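PDB 2HKE: diphosphomevalonate decarboxylase, putative from Trypanosoma brucei, which probably catalyses the ATP-dependent decarboxylation of (R)-5-diphosphomevalonate to isopentenyl diphosphate, a precursor of sterols and other isoprenoids. Local coordinates for residues T60-L65 with K97-S102; E247-Q252 with L288-D293. The protein carries 1 engineered substitution. One frame throughout, in Å; residues are numbered along the deposited sequence.

Interaction 1: residues T60-L65 with K97-S102; sequences TDTLRL and KVNIVS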
loop_
_atom_site.group_PDB
_atom_site.type_symbol
_atom_site.label_atom_id
_atom_site.label_comp_id
_atom_site.label_asym_id
_atom_site.label_seq_id
_atom_site.Cartn_x
_atom_site.Cartn_y
_atom_site.Cartn_z
ATOM N N THR A 60 1.270 17.741 27.317
ATOM C CA THR A 60 1.399 17.707 25.857
ATOM C C THR A 60 0.901 16.373 25.305
ATOM O O THR A 60 0.655 15.427 26.048
ATOM C CB THR A 60 2.867 18.004 25.365
ATOM O OG1 THR A 60 3.757 16.960 25.778
ATOM C CG2 THR A 60 3.378 19.341 25.909
ATOM N N ASP A 61 0.710 16.322 23.993
ATOM C CA ASP A 61 0.401 15.056 23.341
ATOM C C ASP A 61 1.656 14.207 23.338
ATOM O O ASP A 61 2.774 14.756 23.338
ATOM C CB ASP A 61 -0.045 15.298 21.920
ATOM C CG ASP A 61 -1.297 16.134 21.846
ATOM O OD1 ASP A 61 -2.249 15.893 22.638
ATOM O OD2 ASP A 61 -1.297 17.039 21.007
ATOM N N THR A 62 1.475 12.889 23.346
ATOM C CA THR A 62 2.594 11.976 23.217
ATOM C C THR A 62 2.379 10.963 22.113
ATOM O O THR A 62 1.246 10.580 21.763
ATOM C CB THR A 62 2.871 11.200 24.515
ATOM O OG1 THR A 62 1.803 10.279 24.749
ATOM C CG2 THR A 62 3.012 12.148 25.728
ATOM N N LEU A 63 3.491 10.499 21.575
ATOM C CA LEU A 63 3.460 9.529 20.511
ATOM C C LEU A 63 4.528 8.498 20.807
ATOM O O LEU A 63 5.660 8.872 21.037
ATOM C CB LEU A 63 3.774 10.226 19.205
ATOM C CG LEU A 63 3.940 9.346 17.982
ATOM C CD1 LEU A 63 2.660 8.580 17.707
ATOM C CD2 LEU A 63 4.341 10.261 16.776
ATOM N N ARG A 64 4.161 7.226 20.787
ATOM C CA ARG A 64 5.094 6.125 20.961
ATOM C C ARG A 64 4.997 5.281 19.709
ATOM O O ARG A 64 3.894 4.825 19.316
ATOM C CB ARG A 64 4.721 5.318 22.187
ATOM C CG ARG A 64 5.832 4.372 22.699
ATOM C CD ARG A 64 5.406 3.667 24.033
ATOM N NE ARG A 64 5.466 4.532 25.195
ATOM C CZ ARG A 64 6.577 4.809 25.886
ATOM N NH1 ARG A 64 7.758 4.301 25.532
ATOM N NH2 ARG A 64 6.504 5.607 26.938
ATOM N N LEU A 65 6.130 5.130 19.039
ATOM C CA LEU A 65 6.228 4.329 17.827
ATOM C C LEU A 65 7.169 3.167 18.095
ATOM O O LEU A 65 8.347 3.386 18.397
ATOM C CB LEU A 65 6.801 5.136 16.670
ATOM C CG LEU A 65 6.168 6.472 16.314
ATOM C CD1 LEU A 65 6.952 7.105 15.175
ATOM C CD2 LEU A 65 4.707 6.274 15.927
ATOM N N LYS A 97 -5.413 16.568 25.579
ATOM C CA LYS A 97 -4.227 16.013 24.961
ATOM C C LYS A 97 -4.460 14.518 24.790
ATOM O O LYS A 97 -5.351 13.925 25.407
ATOM C CB LYS A 97 -2.982 16.215 25.830
ATOM C CG LYS A 97 -2.731 17.639 26.266
ATOM C CD LYS A 97 -2.428 18.555 25.098
ATOM C CE LYS A 97 -2.538 20.002 25.515
ATOM N NZ LYS A 97 -3.878 20.292 26.098
ATOM N N VAL A 98 -3.625 13.910 23.972
ATOM C CA VAL A 98 -3.782 12.523 23.652
ATOM C C VAL A 98 -2.447 11.788 23.770
ATOM O O VAL A 98 -1.395 12.341 23.446
ATOM C CB VAL A 98 -4.397 12.398 22.239
ATOM C CG1 VAL A 98 -3.497 13.074 21.169
ATOM C CG2 VAL A 98 -4.708 10.968 21.902
ATOM N N ASN A 99 -2.496 10.569 24.289
ATOM C CA ASN A 99 -1.374 9.618 24.200
ATOM C C ASN A 99 -1.665 8.684 23.040
ATOM O O ASN A 99 -2.683 8.022 23.045
ATOM C CB ASN A 99 -1.209 8.691 25.420
ATOM C CG ASN A 99 -0.959 9.430 26.722
ATOM O OD1 ASN A 99 -1.678 9.195 27.703
ATOM N ND2 ASN A 99 0.072 10.260 26.771
ATOM N N ILE A 100 -0.770 8.641 22.069
ATOM C CA ILE A 100 -0.868 7.752 20.913
ATOM C C ILE A 100 0.252 6.735 20.992
ATOM O O ILE A 100 1.420 7.115 21.185
ATOM C CB ILE A 100 -0.636 8.547 19.605
ATOM C CG1 ILE A 100 -1.582 9.750 19.504
ATOM C CG2 ILE A 100 -0.778 7.649 18.381
ATOM C CD1 ILE A 100 -1.180 10.701 18.421
ATOM N N VAL A 101 -0.103 5.471 20.807
ATOM C CA VAL A 101 0.853 4.370 20.868
ATOM C C VAL A 101 0.615 3.534 19.635
ATOM O O VAL A 101 -0.501 3.058 19.415
ATOM C CB VAL A 101 0.637 3.528 22.155
ATOM C CG1 VAL A 101 1.535 2.294 22.155
ATOM C CG2 VAL A 101 0.831 4.391 23.408
ATOM N N SER A 102 1.643 3.414 18.796
ATOM C CA SER A 102 1.484 2.786 17.511
ATOM C C SER A 102 2.523 1.688 17.338
ATOM O O SER A 102 3.676 1.861 17.739
ATOM C CB SER A 102 1.656 3.823 16.419
ATOM O OG SER A 102 0.625 4.762 16.541
HETATM O O HOH W 1 2.371 7.790 23.741
#
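Two neighbouring parallel strands, 62-65 and 97-102, pair in the mixed sheet of the N-terminal domain. The link between them passes through helices 76-86 and 91-94. Strand 97-104 has strand 48-55 along its other edge. Side chains of paired residues leave on the same side, so the two side chains of each bridged pair are neighbours on one face of the sheet. Thr62 and Asn99 run side by side and point the same way. Thr62 OG1 sits between the backbone N and the carbonyl carbon (chi1 69°), which turns it to Asn99. Asn99 ND2 donates to Thr62 OG1 at 2.7 Å, with the oxygen close to the amide plane. The other end of the amide, OD1, is held by Arg55. Water 1 bridges Thr62 OG1 and Ile100 O. That carbonyl accepts from Arg64 N as well, so two donors hold it. On the opposite face Leu63 and Ile100 cross obliquely. Leu63 CG is anti to the backbone N, and CD1 comes to 3.6 Å from Ile100 CG2. Helices 76-86 and 114-130 cover this apolar side. The backbone ladder runs between them: Thr62 N donates to Val98 O in its carbonyl plane, while Ile100 N approaches Thr62 O from above the plane of the Thr62 carbonyl. Ser102 N meets Arg64 O at 2.7 Å, nearly along the C=O axis. Ahead of the strand, Asp61 extends the ladder with its carboxylate. Arg86 forms a salt bridge with the same oxygen, OD1, and probably stabilises its charge. Val98 N donates to the anti lone pair of Asp61 OD1 at 2.8 Å.

Interaction 2: residues E247-Q252 with L288-D293; sequences ESDDLQ and LAYTFD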
loop_
_atom_site.group_PDB
_atom_site.type_symbol
_atom_site.label_atom_id
_atom_site.label_comp_id
_atom_site.label_asym_id
_atom_site.label_seq_id
_atom_site.Cartn_x
_atom_site.Cartn_y
_atom_site.Cartn_z
ATOM N N GLU A 247 1.588 0.471 -15.610
ATOM C CA GLU A 247 1.776 1.486 -14.584
ATOM C C GLU A 247 3.069 1.277 -13.832
ATOM O O GLU A 247 3.833 2.219 -13.561
ATOM C CB GLU A 247 0.591 1.436 -13.622
ATOM C CG GLU A 247 -0.611 2.236 -14.084
ATOM C CD GLU A 247 -0.369 3.728 -13.976
ATOM O OE1 GLU A 247 -0.214 4.234 -12.834
ATOM O OE2 GLU A 247 -0.261 4.398 -15.043
ATOM N N SER A 248 3.355 0.031 -13.486
ATOM C CA SER A 248 4.598 -0.300 -12.811
ATOM C C SER A 248 5.787 0.036 -13.664
ATOM O O SER A 248 6.753 0.639 -13.201
ATOM C CB SER A 248 4.601 -1.790 -12.510
ATOM O OG SER A 248 5.779 -2.161 -11.803
ATOM N N ASP A 249 5.729 -0.361 -14.936
ATOM C CA ASP A 249 6.824 -0.024 -15.864
ATOM C C ASP A 249 7.027 1.484 -15.935
ATOM O O ASP A 249 8.204 1.967 -15.904
ATOM C CB ASP A 249 6.524 -0.556 -17.278
ATOM C CG ASP A 249 6.548 -2.058 -17.381
ATOM O OD1 ASP A 249 7.044 -2.779 -16.481
ATOM O OD2 ASP A 249 6.088 -2.547 -18.452
ATOM N N ASP A 250 5.931 2.224 -16.017
ATOM C CA ASP A 250 6.008 3.684 -16.167
ATOM C C ASP A 250 6.634 4.368 -14.950
ATOM O O ASP A 250 7.463 5.297 -15.107
ATOM C CB ASP A 250 4.652 4.307 -16.499
ATOM C CG ASP A 250 4.199 4.101 -17.951
ATOM O OD1 ASP A 250 4.952 3.571 -18.808
ATOM O OD2 ASP A 250 3.033 4.525 -18.261
ATOM N N LEU A 251 6.295 3.932 -13.739
ATOM C CA LEU A 251 6.902 4.517 -12.554
ATOM C C LEU A 251 8.399 4.240 -12.517
ATOM O O LEU A 251 9.206 5.128 -12.187
ATOM C CB LEU A 251 6.236 3.952 -11.311
ATOM C CG LEU A 251 6.792 4.409 -9.969
ATOM C CD1 LEU A 251 6.803 5.954 -9.883
ATOM C CD2 LEU A 251 5.956 3.828 -8.802
ATOM N N GLN A 252 8.802 3.036 -12.932
ATOM C CA GLN A 252 10.241 2.755 -12.972
ATOM C C GLN A 252 10.918 3.657 -14.044
ATOM O O GLN A 252 12.037 4.139 -13.808
ATOM C CB GLN A 252 10.539 1.261 -13.194
ATOM C CG GLN A 252 10.260 0.437 -11.921
ATOM C CD GLN A 252 10.302 -1.034 -12.128
ATOM O OE1 GLN A 252 10.160 -1.535 -13.272
ATOM N NE2 GLN A 252 10.456 -1.765 -11.023
ATOM N N LEU A 288 -0.731 -13.596 -14.841
ATOM C CA LEU A 288 0.018 -13.142 -13.650
ATOM C C LEU A 288 0.451 -11.717 -13.938
ATOM O O LEU A 288 0.899 -11.437 -15.036
ATOM C CB LEU A 288 1.232 -14.062 -13.373
ATOM C CG LEU A 288 2.090 -13.804 -12.142
ATOM C CD1 LEU A 288 1.231 -13.894 -10.801
ATOM C CD2 LEU A 288 3.293 -14.771 -12.079
ATOM N N ALA A 289 0.271 -10.812 -12.969
ATOM C CA ALA A 289 0.706 -9.436 -13.090
ATOM C C ALA A 289 1.639 -9.083 -11.975
ATOM O O ALA A 289 1.497 -9.590 -10.848
ATOM C CB ALA A 289 -0.505 -8.453 -13.043
ATOM N N TYR A 290 2.627 -8.233 -12.286
ATOM C CA TYR A 290 3.547 -7.650 -11.285
ATOM C C TYR A 290 3.202 -6.165 -11.091
ATOM O O TYR A 290 2.670 -5.507 -11.992
ATOM C CB TYR A 290 5.013 -7.802 -11.700
ATOM C CG TYR A 290 5.354 -7.143 -13.003
ATOM C CD1 TYR A 290 5.513 -5.738 -13.084
ATOM C CD2 TYR A 290 5.463 -7.903 -14.183
ATOM C CE1 TYR A 290 5.769 -5.136 -14.341
ATOM C CE2 TYR A 290 5.745 -7.312 -15.404
ATOM C CZ TYR A 290 5.916 -5.932 -15.471
ATOM O OH TYR A 290 6.170 -5.385 -16.720
ATOM N N THR A 291 3.548 -5.652 -9.912
ATOM C CA THR A 291 3.693 -4.235 -9.718
ATOM C C THR A 291 4.744 -3.986 -8.651
ATOM O O THR A 291 4.838 -4.744 -7.705
ATOM C CB THR A 291 2.373 -3.523 -9.434
ATOM O OG1 THR A 291 2.585 -2.120 -9.557
ATOM C CG2 THR A 291 1.847 -3.803 -8.029
ATOM N N PHE A 292 5.549 -2.949 -8.860
ATOM C CA PHE A 292 6.491 -2.437 -7.899
ATOM C C PHE A 292 6.045 -1.048 -7.479
ATOM O O PHE A 292 5.553 -0.292 -8.309
ATOM C CB PHE A 292 7.917 -2.352 -8.519
ATOM C CG PHE A 292 8.462 -3.701 -8.926
ATOM C CD1 PHE A 292 8.035 -4.284 -10.094
ATOM C CD2 PHE A 292 9.355 -4.405 -8.114
ATOM C CE1 PHE A 292 8.491 -5.512 -10.497
ATOM C CE2 PHE A 292 9.794 -5.640 -8.492
ATOM C CZ PHE A 292 9.360 -6.210 -9.668
ATOM N N ASP A 293 6.255 -0.716 -6.210
ATOM C CA ASP A 293 5.853 0.596 -5.657
ATOM C C ASP A 293 7.022 1.319 -4.943
ATOM O O ASP A 293 7.057 1.456 -3.732
ATOM C CB ASP A 293 4.671 0.376 -4.698
ATOM C CG ASP A 293 3.616 1.522 -4.731
ATOM O OD1 ASP A 293 3.193 1.976 -5.819
ATOM O OD2 ASP A 293 3.240 2.009 -3.628
HETATM O O HOH W 2 7.029 0.620 -10.472
#
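Helix 237-256 packs here against strand 288-291, an outermost strand of the five-stranded mixed sheet in the GHMP-type C-terminal domain. The helix and strand axes run 26° apart and approach to 8.3 Å. The tight part centres on Ser248. Its CB faces the strand and lies 3.6 Å from Thr291 OG1, a hydroxyl that is itself bound to Lys18. Ser248 OG is anti to the backbone N (chi1 -178°), which carries it toward the backbone of Phe292. There it accepts from Phe292 N at 3.1 Å. The same oxygen lies in plane at the edges of both the Tyr290 and Phe292 rings. Gln252, one turn on, extends its chain to Phe292 and brings NE2 obliquely to 3.5 Å from Phe292 CG, with amide and ring planes 33° apart. Ile273 of helix 267-283 touches both of these side chains. The looser side lies toward Asp293. Leu251 CD2 stays 4.2 Å from Phe292 O. Water 2 spans the two backbones here, donating to Ser248 O and to Phe292 O. Lys18 also binds Phe292 O and pairs with Asp293. Asp249, itself partly exposed, lies at the rim of the contact and crosses the buried Tyr290 at about a right angle. The Tyr290 hydroxyl reaches it along the ring edge: OH donates to the syn lone pair of Asp249 OD1 at 2.8 Å.

How the interactions relate
From the N terminus, the chain first reaches interaction 1. Residues 60-65 and 97-102 close a loop of 31 residues that holds strand 68-70 and helices 76-86 and 91-94. Interaction 2 comes later, where 247-252 and 288-293 close a loop of 35 residues containing helix 267-283. The two are in series, so neither nests in the other and they do not cross. Interaction 1 joins two strands within the N-terminal sheet. Interaction 2 ties a helix to an outermost strand of the C-terminal sheet. Their centres lie 36 Å apart, on opposite sides of the chain's centre, and their nearest atoms are about 20 Å apart.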